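Local coordinates for phospholipase C-beta (PLC-beta) (Sepia officinalis, PDB 3QR0), which belongs to the beta class of phospholipases C, large proteins that join PH, EF-hand-like, TIM-barrel and C2 modules in a single chain, with a calcium ion bound in the barrel, at residues A[80-84]-A[85-89]; A[175-178]-A[179-183]; A[295-299]-A[300-304]; A[389-393]-A[394-398]; A[681-684]-A[685-688]. All coordinates share one frame; numbering follows the deposited sequence.

Interaction 1 of 5, residues A[80-84]-A[85-89]; sequences KPPKD and KKIKE
D84 meets I87 and K88 at the first turn of helix 85-93, and its two kinds of oxygen divide the work. The carboxylate atom OD2 accepts from the backbone N of I87 at 3.0 Å, with an N-H...O angle of 159°, and it does so through the anti lone pair, the one facing away from OD1. The main-chain O of D84 receives K88 N at 2.9 Å in a nearly straight bond (170°), the first i to i+4 link of the helix. The other carboxylate oxygen, OD1, is bonded to the hydroxyl of S36, so both branches of the carboxylate have a partner. CG stands opposite the backbone N (chi1 176°), beside the carbonyl carbon, which brings OD2 to the amides of the first turn. D84 is therefore a classical N-cap aspartate, and a negative group there would probably be favoured by the helix dipole. The turn lies in the PH domain, where helix 85-93 is part of the connection between strands 70-75 and 105-110 of the seven-stranded antiparallel sheet. The next bond along, K85 O from E89 N at 3.0 Å, continues the ladder, while the O of K88 is taken by the hydroxyl of T92. Apolar packing completes the turn. The ring of P82 meets the side chain of I87 obliquely, its CB only 3.4 Å from I87 CG2, tighter than ordinary carbon contact, and both residues lean on W31 of strand 26-31. K88 folds back beside the proline, its CG 3.1 Å from P82 O.

Interaction 2 of 5, residues A[175-178]-A[179-183]; sequences KAIQ and KCLSK
The peptide group of Q178 is the flat group on which S182 and L181 converge. S182 N approaches the end of its carbonyl almost head-on, 2.9 Å from Q178 O, whereas L181 N stands above the carbonyl plane, 64° out of it and 3.1 Å from the same oxygen, so it does not address a lone pair. Q178 O thus accepts an i+4 and an i+3 donor together. L181 N shares its hydrogen with I177 O, but that second bond is weak, at 3.5 Å and only 124°. Earlier in the turn the pattern is regular: K179 N reaches K175 O at 3.1 Å and C180 N reaches A176 O at 3.2 Å, each donor tilted moderately from its carbonyl plane. The side-chain amide of Q178 points away from this bonding, and its NE2 makes a weak bond to R188 O.

K179 makes a side-chain contact back along the helix. Its CG sits between the backbone N and the carbonyl carbon (chi1 78°), which places CG 3.3 Å from A176 O. The extended remainder then takes NZ to salt bridges with E166 and D61. On another side of the helix, I177 CG2 and L181 CD1 meet loosely at 4.4 Å, and L181 goes on to pack against L158, I191 and F221. Helix 151-165, the loop with strand 171-173 and helix 174-181 follow one another as helix, loop and helix, consistent with the EF-hand-like domain to which this range belongs.

Interaction 3 of 5, residues A[295-299]-A[300-304]; sequences GQLTK and EGLLY
L297 opens the contact by laying its side chain on the backbone of G301. Its CG stands opposite the backbone N (chi1 -175°), which turns the branched end toward the helix that follows: CD1 comes to 3.5 Å from G301 C, and CD2 lies 4.3 Å from CD1 of L302. Because G301 has no side chain, the methyl can rest directly on the main chain.

T298 comes next, as the N-cap. Its OG1 accepts from G301 N at 3.2 Å with an angle of 156°, and the same hydroxyl is hydrogen-bonded to E284. The chi1 of 60° holds OG1 toward the first-turn amide of G301. The main-chain O of T298 also works, taking L302 N at 2.8 Å, so this residue supplies two acceptors to the first turn.

K299 continues the helical ladder, its O receiving L303 N at 3.1 Å. Its side chain crosses that of E300 obliquely. K299 CE touches E300 OE2 at 3.6 Å, yet NZ stays 4.5 Å from that oxygen, beyond a salt bridge, and is instead paired with E232. E300 is folded at chi2, keeping its carboxylate close to the start of the helix, where the dipole would probably favour a negative charge.

Strand 296-297 pairs through L297 with I245 of strand 245-246, the short antiparallel bridge expected between two EF-hand loops. Beyond it, helix 299-307 runs on beside helices 230-238, 215-225 and 273-288, with L302 on L238 and L303 on I231 and L223.

Interaction 4 of 5, residues A[389-393]-A[394-398]; sequences TEVLF and KDVVY
Main-chain hydrogen bonds tie L392 and F393 to the turn that follows them. L392 O accepts from V396 N at 3.2 Å and F393 O from V397 N at 3.1 Å, both close to straight (160° and 162°). L392 occupies the N-cap position with an apolar side chain, and a water completes the polar arrangement: it accepts from L392 N at 3.0 Å and donates to D395 OD2 at 2.8 Å. The result resembles the return bond of a capping box, here relayed through water. The carboxylate of D395 also borders the leucine, OD2 lying 3.8 Å from L392 CB.

In the X domain, part of the TIM-barrel fold, helix 393-403 belongs to the beta-alpha-beta crossover from strand 366-372 to its parallel neighbour 412-418; the short strands 380-381 and 391-392 are inserted before the helix.

Apolar contacts come from two pairs. F393 and V397 approach each other obliquely, with CZ of the ring 3.4 Å from V397 CG1; the phenylalanine chi1 of 176° sets the ring on the carbonyl side of F393, forward along the helix toward V397, and it also packs on L369 and C371 of strand 366-372 and on L428. V391 and V396 cross at about a right angle, their CG2 methyls 3.8 Å apart, and both touch I381 of the adjoining strand.

Interaction 5 of 5, residues A[681-684]-A[685-688]; sequences DTVR and KKFK. With GOL (glycerol), chain E.
V683 and K686 cross obliquely at a corner of the chain, while R684 and K685 reach out to a common glycerol. The valine methyl CG1 lies against the aliphatic part of the lysine, 3.6 Å from both K686 CB and K686 CD. K686 is extended, and its CG lies over the centre of one face of the F687 ring, 4.0 Å above the plane. V683 CG1 also meets the ring obliquely, at 4.3 Å from F687 CE1, so valine, lysine methylenes and phenylalanine form one small apolar patch; F687 is further packed on F706 and F708.

At K685 the backbone adopts a positive phi of 55°, which turns the corner between the weakly bonded strands 683-684 and 686-688 of this C2 domain. The side chain bends at chi2 (-65°) and then runs to the glycerol, where K685 NZ bonds O1 at 2.8 Å and, weakly, O2 at 2.8 Å. The arginine comes to O2 edge-on: R684 NH2 donates to glycerol O2 at 3.0 Å with an angle of 156°, the oxygen lying near the guanidinium plane.

R684 is fixed by more than the glycerol, since NE bridges to E674 and NH1 to D806 and the O of F804. R684 NH2 and K685 NZ stand 4.7 Å apart; E672, E674 and R720 also bond the glycerol, and the carboxylates, with that of D806, probably offset the gathered positive charge. The glycerol is probably from the crystallisation liquor, and its hydroxyls can pair with both the basic and the acidic groups of this surface site.

The five contacts follow one another along the chain without touching, from the PH domain through the EF-hand-like region and the X domain to the C2 domain. Interactions 1, 3 and 4 each join a loop or short strand to the first turn of a helix, interaction 2 covers the last turns of a helix and the residues after it, and interaction 5 turns a corner between strands. Interaction 4 lies in the same X domain as the metal but not at it: the side chain of F393 is about 12 Å from the calcium ion, which N339, E368, D370 and E417 bind. Interactions 1 and 4 have nearest atoms about 12 Å apart, and interactions 2 and 3 about 15 Å. The glycerol of interaction 5 belongs to a separate site, its contact centred 42 Å from that of interaction 4.

Interaction 1 of 5, residues A[80-84]-A[85-89]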
# COMPACT_ATOMS: atom_id res chain seq x y z
N LYS A 80 18.47 1.46 18.41
CA LYS A 80 18.26 1.42 19.85
C LYS A 80 19.38 0.60 20.50
O LYS A 80 19.43 -0.61 20.32
CB LYS A 80 16.90 0.80 20.18
CG LYS A 80 16.62 0.68 21.68
CD LYS A 80 15.15 0.40 21.97
CE LYS A 80 14.88 0.41 23.48
NZ LYS A 80 13.43 0.38 23.78
N PRO A 81 20.29 1.26 21.23
CA PRO A 81 21.38 0.51 21.84
C PRO A 81 20.93 -0.22 23.10
O PRO A 81 19.95 0.20 23.74
CB PRO A 81 22.41 1.59 22.17
CG PRO A 81 21.59 2.81 22.43
CD PRO A 81 20.34 2.69 21.60
N PRO A 82 21.61 -1.32 23.47
CA PRO A 82 21.23 -2.04 24.68
C PRO A 82 21.52 -1.24 25.95
O PRO A 82 22.46 -0.45 25.97
CB PRO A 82 22.09 -3.31 24.62
CG PRO A 82 23.26 -2.94 23.80
CD PRO A 82 22.77 -1.94 22.80
N LYS A 83 20.69 -1.43 26.97
CA LYS A 83 20.87 -0.78 28.27
C LYS A 83 21.37 -1.76 29.32
O LYS A 83 21.94 -1.35 30.33
CB LYS A 83 19.56 -0.14 28.73
CG LYS A 83 19.07 0.99 27.82
CD LYS A 83 17.88 1.74 28.43
CE LYS A 83 16.57 0.97 28.29
NZ LYS A 83 15.58 1.37 29.34
N ASP A 84 21.15 -3.06 29.10
CA ASP A 84 21.63 -4.09 30.00
C ASP A 84 23.17 -4.08 30.06
O ASP A 84 23.83 -4.04 29.02
CB ASP A 84 21.12 -5.46 29.55
CG ASP A 84 21.65 -6.60 30.40
OD1 ASP A 84 20.95 -7.02 31.34
OD2 ASP A 84 22.79 -7.06 30.13
N LYS A 85 23.71 -4.10 31.28
CA LYS A 85 25.16 -4.00 31.50
C LYS A 85 25.95 -5.06 30.74
O LYS A 85 26.93 -4.73 30.07
CB LYS A 85 25.47 -4.12 33.00
CG LYS A 85 26.94 -3.91 33.34
CD LYS A 85 27.19 -3.96 34.84
CE LYS A 85 28.64 -3.64 35.19
NZ LYS A 85 28.86 -3.56 36.66
N LYS A 86 25.52 -6.31 30.84
CA LYS A 86 26.26 -7.43 30.26
C LYS A 86 26.23 -7.40 28.72
O LYS A 86 27.23 -7.71 28.07
CB LYS A 86 25.73 -8.76 30.80
CG LYS A 86 25.89 -8.88 32.32
CD LYS A 86 25.55 -10.26 32.85
CE LYS A 86 25.50 -10.26 34.37
NZ LYS A 86 25.29 -11.62 34.94
N ILE A 87 25.10 -6.99 28.16
CA ILE A 87 24.96 -6.85 26.71
C ILE A 87 25.82 -5.68 26.20
O ILE A 87 26.55 -5.82 25.22
CB ILE A 87 23.48 -6.65 26.30
CG1 ILE A 87 22.65 -7.88 26.68
CG2 ILE A 87 23.37 -6.41 24.80
CD1 ILE A 87 21.16 -7.69 26.49
N LYS A 88 25.72 -4.53 26.88
CA LYS A 88 26.54 -3.36 26.56
C LYS A 88 28.03 -3.67 26.55
O LYS A 88 28.75 -3.24 25.65
CB LYS A 88 26.29 -2.23 27.56
CG LYS A 88 25.02 -1.45 27.32
CD LYS A 88 24.86 -0.33 28.35
CE LYS A 88 25.76 0.86 28.03
NZ LYS A 88 26.06 1.66 29.25
N GLU A 89 28.49 -4.40 27.55
CA GLU A 89 29.90 -4.76 27.64
C GLU A 89 30.31 -5.67 26.48
O GLU A 89 31.36 -5.46 25.86
CB GLU A 89 30.21 -5.42 29.00
CG GLU A 89 30.26 -4.41 30.15
CD GLU A 89 30.41 -5.05 31.53
OE1 GLU A 89 30.30 -6.30 31.64
OE2 GLU A 89 30.63 -4.30 32.50

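Interaction 2 of 5, residues A[175-178]-A[179-183]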
# COMPACT_ATOMS: atom_id res chain seq x y z
N LYS A 175 10.56 -32.68 5.43
CA LYS A 175 9.98 -31.99 6.58
C LYS A 175 9.87 -30.47 6.36
O LYS A 175 8.87 -29.86 6.73
CB LYS A 175 10.84 -32.29 7.82
CG LYS A 175 10.35 -31.69 9.13
CD LYS A 175 11.12 -32.28 10.30
CE LYS A 175 10.73 -31.64 11.61
NZ LYS A 175 11.32 -32.37 12.77
N ALA A 176 10.90 -29.89 5.75
CA ALA A 176 10.94 -28.44 5.50
C ALA A 176 9.96 -28.04 4.39
O ALA A 176 9.36 -26.97 4.46
CB ALA A 176 12.35 -28.00 5.14
N ILE A 177 9.81 -28.90 3.39
CA ILE A 177 8.89 -28.65 2.28
C ILE A 177 7.45 -28.63 2.79
O ILE A 177 6.68 -27.73 2.46
CB ILE A 177 9.02 -29.71 1.16
CG1 ILE A 177 10.45 -29.78 0.63
CG2 ILE A 177 8.06 -29.38 0.02
CD1 ILE A 177 10.68 -30.87 -0.39
N GLN A 178 7.10 -29.62 3.60
CA GLN A 178 5.75 -29.71 4.16
C GLN A 178 5.40 -28.56 5.10
O GLN A 178 4.32 -27.98 5.00
CB GLN A 178 5.53 -31.06 4.86
CG GLN A 178 5.27 -32.20 3.89
CD GLN A 178 5.28 -33.57 4.56
OE1 GLN A 178 5.84 -33.74 5.64
NE2 GLN A 178 4.66 -34.54 3.90
N LYS A 179 6.32 -28.21 6.00
CA LYS A 179 6.07 -27.13 6.97
C LYS A 179 5.87 -25.77 6.30
O LYS A 179 5.10 -24.95 6.79
CB LYS A 179 7.18 -27.04 8.03
CG LYS A 179 8.46 -26.36 7.57
CD LYS A 179 9.42 -26.12 8.72
CE LYS A 179 10.61 -25.30 8.25
NZ LYS A 179 11.71 -25.27 9.25
N CYS A 180 6.57 -25.53 5.19
CA CYS A 180 6.44 -24.27 4.46
C CYS A 180 5.09 -24.15 3.73
O CYS A 180 4.67 -23.04 3.42
CB CYS A 180 7.59 -24.08 3.46
SG CYS A 180 9.22 -23.77 4.22
N LEU A 181 4.43 -25.28 3.47
CA LEU A 181 3.18 -25.29 2.70
C LEU A 181 1.91 -25.52 3.53
O LEU A 181 0.88 -24.90 3.24
CB LEU A 181 3.25 -26.33 1.57
CG LEU A 181 4.21 -26.03 0.41
CD1 LEU A 181 4.30 -27.22 -0.53
CD2 LEU A 181 3.79 -24.78 -0.35
N SER A 182 1.95 -26.40 4.53
CA SER A 182 0.73 -26.74 5.26
C SER A 182 0.95 -27.35 6.65
O SER A 182 1.96 -28.02 6.90
CB SER A 182 -0.13 -27.70 4.42
OG SER A 182 -1.43 -27.83 4.96
N LYS A 183 -0.01 -27.10 7.54
CA LYS A 183 -0.08 -27.73 8.85
C LYS A 183 -1.16 -28.83 8.88
O LYS A 183 -1.34 -29.48 9.91
CB LYS A 183 -0.40 -26.69 9.93
CG LYS A 183 0.63 -25.57 10.04
CD LYS A 183 0.22 -24.53 11.08
CE LYS A 183 1.31 -23.48 11.27
NZ LYS A 183 0.93 -22.43 12.25

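Interaction 3 of 5, residues A[295-299]-A[300-304]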
# COMPACT_ATOMS: atom_id res chain seq x y z
N GLY A 295 7.33 -23.06 -31.81
CA GLY A 295 6.05 -22.39 -32.02
C GLY A 295 4.85 -23.19 -31.56
O GLY A 295 3.77 -23.08 -32.14
N GLN A 296 5.02 -24.01 -30.52
CA GLN A 296 3.92 -24.81 -29.98
C GLN A 296 3.93 -24.76 -28.46
O GLN A 296 4.81 -25.34 -27.82
CB GLN A 296 4.02 -26.26 -30.46
CG GLN A 296 3.72 -26.45 -31.95
CD GLN A 296 3.40 -27.89 -32.32
OE1 GLN A 296 2.67 -28.58 -31.61
NE2 GLN A 296 3.94 -28.34 -33.45
N LEU A 297 2.95 -24.07 -27.89
CA LEU A 297 2.82 -23.91 -26.45
C LEU A 297 1.85 -24.95 -25.90
O LEU A 297 0.70 -25.04 -26.35
CB LEU A 297 2.34 -22.50 -26.11
CG LEU A 297 2.26 -22.11 -24.63
CD1 LEU A 297 3.64 -22.12 -23.98
CD2 LEU A 297 1.61 -20.73 -24.48
N THR A 298 2.32 -25.74 -24.93
CA THR A 298 1.53 -26.79 -24.30
C THR A 298 0.71 -26.25 -23.13
O THR A 298 0.86 -25.09 -22.73
CB THR A 298 2.45 -27.93 -23.77
OG1 THR A 298 3.36 -27.39 -22.80
CG2 THR A 298 3.25 -28.56 -24.91
N LYS A 299 -0.17 -27.09 -22.59
CA LYS A 299 -1.00 -26.74 -21.44
C LYS A 299 -0.15 -26.28 -20.24
O LYS A 299 -0.48 -25.30 -19.58
CB LYS A 299 -1.84 -27.96 -21.05
CG LYS A 299 -2.86 -27.73 -19.95
CD LYS A 299 -3.80 -28.92 -19.81
CE LYS A 299 -3.06 -30.19 -19.37
NZ LYS A 299 -4.00 -31.30 -19.05
N GLU A 300 0.94 -26.99 -19.99
CA GLU A 300 1.83 -26.68 -18.88
C GLU A 300 2.64 -25.41 -19.17
O GLU A 300 2.92 -24.63 -18.26
CB GLU A 300 2.77 -27.86 -18.60
CG GLU A 300 2.09 -29.10 -18.01
CD GLU A 300 1.32 -29.94 -19.03
OE1 GLU A 300 1.56 -29.82 -20.26
OE2 GLU A 300 0.46 -30.74 -18.60
N GLY A 301 2.99 -25.21 -20.44
CA GLY A 301 3.63 -23.96 -20.88
C GLY A 301 2.72 -22.76 -20.71
O GLY A 301 3.19 -21.68 -20.34
N LEU A 302 1.43 -22.93 -20.99
CA LEU A 302 0.44 -21.86 -20.80
C LEU A 302 0.32 -21.46 -19.33
O LEU A 302 0.32 -20.28 -19.00
CB LEU A 302 -0.94 -22.29 -21.32
CG LEU A 302 -2.08 -21.27 -21.16
CD1 LEU A 302 -1.76 -19.97 -21.90
CD2 LEU A 302 -3.39 -21.85 -21.63
N LEU A 303 0.19 -22.45 -18.46
CA LEU A 303 0.09 -22.20 -17.02
C LEU A 303 1.34 -21.47 -16.52
O LEU A 303 1.25 -20.55 -15.71
CB LEU A 303 -0.11 -23.51 -16.25
CG LEU A 303 -0.30 -23.41 -14.73
CD1 LEU A 303 -1.27 -22.29 -14.35
CD2 LEU A 303 -0.77 -24.74 -14.18
N TYR A 304 2.50 -21.87 -17.02
CA TYR A 304 3.76 -21.21 -16.67
C TYR A 304 3.70 -19.73 -17.05
O TYR A 304 3.98 -18.85 -16.24
CB TYR A 304 4.94 -21.90 -17.38
CG TYR A 304 6.31 -21.38 -16.99
CD1 TYR A 304 7.08 -22.02 -16.02
CD2 TYR A 304 6.84 -20.25 -17.61
CE1 TYR A 304 8.34 -21.54 -15.67
CE2 TYR A 304 8.10 -19.76 -17.26
CZ TYR A 304 8.84 -20.41 -16.30
OH TYR A 304 10.09 -19.93 -15.97

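Interaction 4 of 5, residues A[389-393]-A[394-398]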
# COMPACT_ATOMS: atom_id res chain seq x y z
N THR A 389 -2.92 8.81 26.17
CA THR A 389 -1.59 9.13 26.68
C THR A 389 -1.00 10.27 25.84
O THR A 389 -1.58 10.67 24.83
CB THR A 389 -0.67 7.90 26.67
OG1 THR A 389 -0.51 7.43 25.33
CG2 THR A 389 -1.25 6.76 27.54
N GLU A 390 0.15 10.78 26.28
CA GLU A 390 0.82 11.92 25.64
C GLU A 390 2.22 11.52 25.23
O GLU A 390 2.82 10.64 25.85
CB GLU A 390 0.94 13.07 26.64
CG GLU A 390 -0.35 13.42 27.37
CD GLU A 390 -0.13 14.41 28.50
OE1 GLU A 390 1.02 14.56 28.97
OE2 GLU A 390 -1.12 15.05 28.91
N VAL A 391 2.75 12.19 24.21
CA VAL A 391 4.16 12.05 23.83
C VAL A 391 4.78 13.45 23.69
O VAL A 391 4.06 14.44 23.54
CB VAL A 391 4.34 11.24 22.51
CG1 VAL A 391 3.85 9.80 22.69
CG2 VAL A 391 3.63 11.91 21.35
N LEU A 392 6.11 13.53 23.75
CA LEU A 392 6.80 14.82 23.61
C LEU A 392 6.78 15.26 22.16
O LEU A 392 7.05 14.47 21.26
CB LEU A 392 8.26 14.73 24.08
CG LEU A 392 8.57 14.81 25.58
CD1 LEU A 392 10.07 14.67 25.80
CD2 LEU A 392 8.06 16.12 26.19
N PHE A 393 6.46 16.53 21.93
CA PHE A 393 6.49 17.09 20.59
C PHE A 393 7.89 16.95 19.97
O PHE A 393 8.02 16.59 18.79
CB PHE A 393 6.08 18.57 20.61
CG PHE A 393 6.19 19.24 19.28
CD1 PHE A 393 5.13 19.23 18.39
CD2 PHE A 393 7.37 19.88 18.90
CE1 PHE A 393 5.25 19.84 17.14
CE2 PHE A 393 7.49 20.49 17.66
CZ PHE A 393 6.42 20.47 16.78
N LYS A 394 8.92 17.23 20.76
CA LYS A 394 10.31 17.13 20.31
C LYS A 394 10.64 15.74 19.76
O LYS A 394 11.23 15.62 18.69
CB LYS A 394 11.27 17.49 21.46
CG LYS A 394 12.75 17.50 21.11
CD LYS A 394 13.55 17.98 22.32
CE LYS A 394 15.05 17.89 22.10
NZ LYS A 394 15.79 18.62 23.18
N ASP A 395 10.24 14.70 20.48
CA ASP A 395 10.45 13.32 20.02
C ASP A 395 9.76 13.07 18.68
O ASP A 395 10.35 12.44 17.80
CB ASP A 395 9.94 12.30 21.05
CG ASP A 395 10.80 12.25 22.31
OD1 ASP A 395 11.93 12.79 22.31
OD2 ASP A 395 10.36 11.64 23.31
N VAL A 396 8.53 13.55 18.52
CA VAL A 396 7.80 13.36 17.26
C VAL A 396 8.53 14.01 16.06
O VAL A 396 8.71 13.36 15.02
CB VAL A 396 6.34 13.89 17.36
CG1 VAL A 396 5.70 13.95 15.99
CG2 VAL A 396 5.52 13.00 18.30
N VAL A 397 8.96 15.26 16.19
CA VAL A 397 9.60 15.94 15.05
C VAL A 397 10.94 15.33 14.65
O VAL A 397 11.28 15.28 13.47
CB VAL A 397 9.70 17.48 15.21
CG1 VAL A 397 8.31 18.12 15.13
CG2 VAL A 397 10.41 17.85 16.50
N TYR A 398 11.70 14.84 15.63
CA TYR A 398 12.92 14.08 15.32
C TYR A 398 12.60 12.74 14.64
O TYR A 398 13.37 12.28 13.79
CB TYR A 398 13.79 13.90 16.58
CG TYR A 398 14.65 15.11 16.85
CD1 TYR A 398 15.88 15.25 16.21
CD2 TYR A 398 14.24 16.12 17.70
CE1 TYR A 398 16.69 16.36 16.44
CE2 TYR A 398 15.03 17.24 17.94
CZ TYR A 398 16.26 17.35 17.31
OH TYR A 398 17.05 18.45 17.53
O HOH W 1 7.71 11.01 24.04

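Interaction 5 of 5, residues A[681-684]-A[685-688]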
# COMPACT_ATOMS: atom_id res chain seq x y z
N ASP A 681 -20.89 4.68 -9.64
CA ASP A 681 -20.04 3.53 -9.98
C ASP A 681 -19.64 2.69 -8.77
O ASP A 681 -18.91 1.70 -8.91
CB ASP A 681 -18.75 4.02 -10.67
CG ASP A 681 -19.01 4.69 -12.01
OD1 ASP A 681 -20.02 4.35 -12.66
OD2 ASP A 681 -18.19 5.54 -12.41
N THR A 682 -20.10 3.08 -7.58
CA THR A 682 -19.69 2.39 -6.37
C THR A 682 -20.64 1.22 -6.08
O THR A 682 -21.84 1.41 -5.98
CB THR A 682 -19.62 3.37 -5.19
OG1 THR A 682 -18.59 4.32 -5.45
CG2 THR A 682 -19.33 2.64 -3.89
N VAL A 683 -20.07 0.02 -5.98
CA VAL A 683 -20.83 -1.21 -5.78
C VAL A 683 -20.24 -1.99 -4.62
O VAL A 683 -19.10 -2.47 -4.69
CB VAL A 683 -20.80 -2.10 -7.05
CG1 VAL A 683 -21.56 -3.40 -6.81
CG2 VAL A 683 -21.37 -1.35 -8.25
N ARG A 684 -21.02 -2.09 -3.54
CA ARG A 684 -20.63 -2.86 -2.36
C ARG A 684 -21.68 -3.91 -2.01
O ARG A 684 -22.87 -3.69 -2.20
CB ARG A 684 -20.42 -1.92 -1.18
CG ARG A 684 -19.27 -0.95 -1.38
CD ARG A 684 -18.80 -0.38 -0.06
NE ARG A 684 -18.18 -1.39 0.78
CZ ARG A 684 -17.88 -1.23 2.07
NH1 ARG A 684 -18.12 -0.08 2.69
NH2 ARG A 684 -17.33 -2.23 2.74
N LYS A 685 -21.20 -5.03 -1.47
CA LYS A 685 -22.06 -6.12 -0.97
C LYS A 685 -23.04 -6.64 -2.03
O LYS A 685 -24.19 -6.92 -1.72
CB LYS A 685 -22.83 -5.68 0.28
CG LYS A 685 -21.98 -5.13 1.40
CD LYS A 685 -21.04 -6.17 2.00
CE LYS A 685 -20.32 -5.62 3.23
NZ LYS A 685 -19.14 -6.43 3.63
N LYS A 686 -22.57 -6.76 -3.27
CA LYS A 686 -23.41 -7.25 -4.37
C LYS A 686 -22.93 -8.61 -4.89
O LYS A 686 -23.75 -9.48 -5.18
CB LYS A 686 -23.43 -6.24 -5.51
CG LYS A 686 -24.35 -6.62 -6.68
CD LYS A 686 -24.31 -5.57 -7.79
CE LYS A 686 -25.33 -5.88 -8.89
NZ LYS A 686 -25.54 -4.70 -9.79
N PHE A 687 -21.61 -8.78 -5.01
CA PHE A 687 -21.02 -9.94 -5.66
C PHE A 687 -20.22 -10.83 -4.71
O PHE A 687 -19.23 -10.39 -4.12
CB PHE A 687 -20.09 -9.48 -6.78
CG PHE A 687 -20.78 -8.78 -7.91
CD1 PHE A 687 -20.38 -7.52 -8.31
CD2 PHE A 687 -21.83 -9.39 -8.59
CE1 PHE A 687 -21.01 -6.87 -9.37
CE2 PHE A 687 -22.46 -8.75 -9.64
CZ PHE A 687 -22.06 -7.49 -10.03
N LYS A 688 -20.65 -12.08 -4.58
CA LYS A 688 -20.01 -13.04 -3.69
C LYS A 688 -20.05 -14.42 -4.33
O LYS A 688 -21.10 -14.84 -4.80
CB LYS A 688 -20.76 -13.06 -2.35
CG LYS A 688 -20.22 -14.04 -1.33
CD LYS A 688 -21.00 -13.93 -0.02
CE LYS A 688 -20.83 -15.16 0.84
NZ LYS A 688 -21.49 -14.98 2.16
C1 GOL E . -16.33 -7.20 1.60
O1 GOL E . -17.28 -7.98 2.29
C2 GOL E . -16.34 -5.80 2.20
O2 GOL E . -17.49 -5.11 1.78
C3 GOL E . -15.08 -5.04 1.80
O3 GOL E . -14.27 -4.84 2.94